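Side-chain contacts in diaminopropionate ammonia-lyase (Escherichia coli, PDB 4D9I), which catalyses the pyridoxal phosphate-dependent alpha,beta-elimination of both L- and D-2,3-diaminopropionate, giving pyruvate and ammonia: residues Gln87-Lys92 against Leu134-Val139; Ser336-Ala341 against Val382-Glu387. All blocks are in the same frame, centred on the assembly; numbering follows the deposited sequence.

Contact 1: residues Gln87-Lys92 against Leu134-Val139; sequences QLLCEK and LGQNAV
A Schellman motif ending helix 122-133, and the turn from it into strand 137-142, meet the flank of helix 81-93 where Leu-89 reaches Leu-134 and Gln-136. Gly-135 is the C-prime residue of the motif: with phi at 68° it occupies a region that favours glycine, and the backbone N of Gln-136 returns to the O of Ala-131. Leu-89 sends both of its methyls across. CD2 lies 4.0 Å from CD1 of Leu-134, the two leucines sliding past each other in opposite directions, while CD1 rests 3.8 Å from CD of Gln-136. The glutamine chain, coming from the opposite direction, is bent at chi2 (-54°), which curls its amide back toward its own turn. There NE2 donates to the O of Leu-134 at 3.0 Å; the bond is bent (143° at the hydrogen), and the donor stands above the carbonyl plane. OE1 accepts from the backbone N of Met-113, next to strand 114-118, so both ends of the amide are held and its rotation is fixed. Phe-102 and Leu-105 of helix 102-106 also pack on Leu-134. With an alanine here, the carbonyl of Leu-134 and the N-H of Met-113 would probably each lose a partner, and a gap would open beside CD1 of Leu-89. Leucines suit the buried apolar side, whereas glutamine combines a carbon chain with an amide able to serve two backbone groups. The contact is thus van der Waals, the amide's polarity being spent on backbone groups rather than on the leucine it touches.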
# COMPACT_ATOMS: atom_id res chain seq x y z
N GLN B 87 -23.59 -10.00 -29.66
CA GLN B 87 -23.99 -9.45 -30.96
C GLN B 87 -23.79 -10.47 -32.10
O GLN B 87 -24.67 -10.66 -32.95
CB GLN B 87 -23.22 -8.16 -31.28
CG GLN B 87 -23.54 -6.96 -30.37
CD GLN B 87 -24.73 -6.15 -30.85
OE1 GLN B 87 -25.00 -5.05 -30.35
NE2 GLN B 87 -25.43 -6.66 -31.82
N LEU B 88 -22.63 -11.13 -32.10
CA LEU B 88 -22.32 -12.13 -33.12
C LEU B 88 -23.25 -13.34 -33.04
O LEU B 88 -23.70 -13.85 -34.08
CB LEU B 88 -20.85 -12.58 -33.02
CG LEU B 88 -19.72 -11.63 -33.47
CD1 LEU B 88 -18.38 -12.05 -32.85
CD2 LEU B 88 -19.59 -11.56 -34.99
N LEU B 89 -23.54 -13.79 -31.82
CA LEU B 89 -24.44 -14.92 -31.64
C LEU B 89 -25.87 -14.56 -32.09
O LEU B 89 -26.51 -15.32 -32.84
CB LEU B 89 -24.42 -15.45 -30.20
CG LEU B 89 -24.92 -16.90 -30.11
CD1 LEU B 89 -23.97 -17.84 -30.84
CD2 LEU B 89 -25.16 -17.36 -28.67
N CYS B 90 -26.34 -13.38 -31.69
CA CYS B 90 -27.66 -12.91 -32.12
C CYS B 90 -27.78 -12.80 -33.64
O CYS B 90 -28.80 -13.18 -34.22
CB CYS B 90 -28.01 -11.59 -31.44
SG CYS B 90 -28.42 -11.85 -29.69
N GLU B 91 -26.71 -12.30 -34.26
CA GLU B 91 -26.64 -12.21 -35.72
C GLU B 91 -26.76 -13.59 -36.39
O GLU B 91 -27.53 -13.76 -37.34
CB GLU B 91 -25.34 -11.52 -36.13
CG GLU B 91 -25.43 -10.76 -37.45
CD GLU B 91 -24.28 -9.78 -37.61
OE1 GLU B 91 -23.13 -10.27 -37.75
OE2 GLU B 91 -24.52 -8.55 -37.56
N LYS B 92 -26.02 -14.57 -35.89
CA LYS B 92 -26.08 -15.93 -36.44
C LYS B 92 -27.47 -16.54 -36.24
O LYS B 92 -28.05 -17.06 -37.19
CB LYS B 92 -25.02 -16.83 -35.82
CG LYS B 92 -24.90 -18.19 -36.48
CD LYS B 92 -24.11 -19.14 -35.60
N LEU B 134 -22.25 -18.50 -22.76
CA LEU B 134 -23.20 -18.75 -23.84
C LEU B 134 -23.16 -20.17 -24.41
O LEU B 134 -23.85 -20.49 -25.39
CB LEU B 134 -23.04 -17.70 -24.96
CG LEU B 134 -23.36 -16.27 -24.52
CD1 LEU B 134 -23.35 -15.32 -25.70
CD2 LEU B 134 -24.69 -16.20 -23.76
N GLY B 135 -22.36 -21.04 -23.79
CA GLY B 135 -22.25 -22.44 -24.26
C GLY B 135 -21.58 -22.58 -25.61
O GLY B 135 -21.85 -23.53 -26.36
N GLN B 136 -20.70 -21.64 -25.94
CA GLN B 136 -19.94 -21.65 -27.19
C GLN B 136 -18.48 -22.02 -26.88
O GLN B 136 -18.12 -22.17 -25.72
CB GLN B 136 -20.00 -20.28 -27.89
CG GLN B 136 -21.41 -19.72 -28.12
CD GLN B 136 -22.33 -20.67 -28.85
OE1 GLN B 136 -21.95 -21.26 -29.87
NE2 GLN B 136 -23.55 -20.84 -28.34
N ASN B 137 -17.67 -22.18 -27.92
CA ASN B 137 -16.25 -22.49 -27.74
C ASN B 137 -15.34 -21.27 -27.93
O ASN B 137 -15.70 -20.33 -28.64
CB ASN B 137 -15.83 -23.61 -28.68
CG ASN B 137 -16.46 -24.94 -28.31
OD1 ASN B 137 -17.30 -25.46 -29.04
ND2 ASN B 137 -16.07 -25.48 -27.17
N ALA B 138 -14.19 -21.27 -27.26
CA ALA B 138 -13.21 -20.23 -27.47
C ALA B 138 -11.79 -20.79 -27.56
O ALA B 138 -11.45 -21.75 -26.87
CB ALA B 138 -13.30 -19.17 -26.37
N VAL B 139 -10.98 -20.20 -28.43
CA VAL B 139 -9.57 -20.61 -28.60
C VAL B 139 -8.69 -19.36 -28.49
O VAL B 139 -8.70 -18.51 -29.38
CB VAL B 139 -9.32 -21.39 -29.92
CG1 VAL B 139 -7.88 -21.87 -30.01
CG2 VAL B 139 -10.25 -22.59 -30.02

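Contact 2: residues Ser336-Ala341 against Val382-Glu387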
# COMPACT_ATOMS: atom_id res chain seq x y z
N SER B 336 -4.79 -1.93 -8.27
CA SER B 336 -4.67 -1.52 -9.67
C SER B 336 -3.40 -2.13 -10.27
O SER B 336 -2.29 -1.92 -9.74
CB SER B 336 -4.60 0.01 -9.76
OG SER B 336 -4.75 0.47 -11.10
N GLY B 337 -3.56 -2.82 -11.41
CA GLY B 337 -2.45 -3.46 -12.10
C GLY B 337 -1.59 -2.44 -12.81
O GLY B 337 -1.92 -1.27 -12.86
N GLU B 338 -0.50 -2.90 -13.42
CA GLU B 338 0.44 -1.97 -14.06
C GLU B 338 -0.23 -1.02 -15.08
O GLU B 338 -0.11 0.22 -14.97
CB GLU B 338 1.59 -2.74 -14.70
CG GLU B 338 2.76 -1.84 -15.03
CD GLU B 338 3.97 -2.61 -15.49
OE1 GLU B 338 3.86 -3.83 -15.70
OE2 GLU B 338 5.05 -2.01 -15.64
N SER B 339 -0.95 -1.60 -16.04
CA SER B 339 -1.71 -0.83 -17.00
C SER B 339 -2.92 -0.10 -16.43
O SER B 339 -3.33 0.93 -16.96
CB SER B 339 -2.15 -1.71 -18.17
OG SER B 339 -1.01 -2.10 -18.90
N GLY B 340 -3.51 -0.65 -15.38
CA GLY B 340 -4.63 -0.01 -14.72
C GLY B 340 -4.27 1.31 -14.05
O GLY B 340 -5.10 2.20 -13.96
N ALA B 341 -3.02 1.42 -13.59
CA ALA B 341 -2.61 2.48 -12.68
C ALA B 341 -1.88 3.67 -13.31
O ALA B 341 -1.64 4.67 -12.63
CB ALA B 341 -1.78 1.89 -11.54
N VAL B 382 -0.72 -11.42 -9.83
CA VAL B 382 -0.50 -11.16 -8.40
C VAL B 382 0.99 -11.14 -8.01
O VAL B 382 1.39 -10.43 -7.07
CB VAL B 382 -1.32 -12.09 -7.47
CG1 VAL B 382 -2.80 -11.95 -7.74
CG2 VAL B 382 -0.87 -13.54 -7.61
N LYS B 383 1.79 -11.93 -8.75
CA LYS B 383 3.23 -12.01 -8.56
C LYS B 383 3.84 -10.64 -8.80
O LYS B 383 4.51 -10.08 -7.94
CB LYS B 383 3.83 -13.03 -9.54
CG LYS B 383 5.21 -13.54 -9.17
CD LYS B 383 5.52 -14.78 -10.01
CE LYS B 383 6.93 -15.30 -9.77
NZ LYS B 383 7.93 -14.20 -9.90
N HIS B 384 3.58 -10.09 -9.99
CA HIS B 384 4.05 -8.76 -10.38
C HIS B 384 3.51 -7.66 -9.48
O HIS B 384 4.22 -6.71 -9.10
CB HIS B 384 3.69 -8.54 -11.86
CG HIS B 384 4.05 -7.18 -12.38
ND1 HIS B 384 5.32 -6.82 -12.66
CD2 HIS B 384 3.25 -6.07 -12.66
CE1 HIS B 384 5.34 -5.54 -13.10
NE2 HIS B 384 4.07 -5.08 -13.10
N TYR B 385 2.21 -7.76 -9.17
CA TYR B 385 1.56 -6.74 -8.34
C TYR B 385 2.31 -6.62 -7.00
O TYR B 385 2.67 -5.52 -6.58
CB TYR B 385 0.09 -7.08 -8.08
CG TYR B 385 -0.58 -5.99 -7.26
CD1 TYR B 385 -0.97 -4.79 -7.86
CD2 TYR B 385 -0.76 -6.14 -5.88
CE1 TYR B 385 -1.55 -3.77 -7.11
CE2 TYR B 385 -1.35 -5.13 -5.13
CZ TYR B 385 -1.72 -3.96 -5.73
OH TYR B 385 -2.30 -2.99 -4.99
N ARG B 386 2.56 -7.76 -6.37
CA ARG B 386 3.19 -7.76 -5.05
C ARG B 386 4.68 -7.41 -5.13
O ARG B 386 5.22 -6.74 -4.23
CB ARG B 386 2.95 -9.09 -4.32
CG ARG B 386 1.49 -9.31 -3.92
CD ARG B 386 0.92 -8.13 -3.15
NE ARG B 386 -0.53 -8.21 -3.03
CZ ARG B 386 -1.27 -7.45 -2.21
NH1 ARG B 386 -0.68 -6.55 -1.42
NH2 ARG B 386 -2.59 -7.59 -2.20
N GLU B 387 5.34 -7.83 -6.21
CA GLU B 387 6.72 -7.39 -6.46
C GLU B 387 6.82 -5.85 -6.52
O GLU B 387 7.75 -5.24 -5.96
CB GLU B 387 7.30 -8.07 -7.71
CG GLU B 387 7.73 -9.50 -7.44
CD GLU B 387 7.90 -10.36 -8.69
OE1 GLU B 387 7.63 -9.90 -9.82
OE2 GLU B 387 8.30 -11.51 -8.53
O HOH W 1 -3.04 -0.76 -6.32
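Glu-338, His-384 and Tyr-385 each carry CG anti to the backbone N, and these torsions bring a carboxylate to an imidazole and a phenol ring to a backbone carbonyl. For His-384 (chi1 177°) the ring is swung out from its helix until NE2 lies 2.9 Å from OE1 of Glu-338. The glutamate arrives extended, crossing the histidine at about a right angle, with carboxylate and ring planes 30° apart. Histidine suits this place because its second ring nitrogen, ND1, is hydrogen-bonded to NZ of Lys-393, so one flat group meets both neighbours. Tyr-385 presents the edge of its ring, CE1 lying 3.3 Å from the O of Ser-336, a buried carbonyl with no hydrogen-bonding partner in the model. Segment 336-341 leads into helix 338-352, and segment 382-387 opens helix 382-389, which follows strand 370-375 of the larger sheet in this fold type II enzyme. A water joins them again, accepting from the N of Ser-336 at 2.9 Å and from OH of Tyr-385 at 2.7 Å. Tyrosine fits because its hydroxyl also hydrogen-bonds ND2 of Asn-326 of the second subunit. The guanidinium of Arg-386 turns one face to the ring atom CE2 of Tyr-385.

Overall arrangement
From the N terminus, the chain passes through helix 81-93, helix 102-106 and strand 114-118 before helix 122-133 ends at the turn that closes contact 1, completing a loop of 41 intervening residues. That contact ties helix 81-93 to the entry of strand 137-142 in the four-stranded parallel sheet. About 200 residues later, segment 336-341 opens contact 2, which closes over 40 residues spanning most of helix 338-352, helix 356-363 and strand 370-375, near the C terminus. The loops follow in series and neither nest nor cross. Their centres lie 31 Å apart: contact 1 belongs to the smaller sheet's surroundings, contact 2 to those of the larger sheet, beside the second subunit.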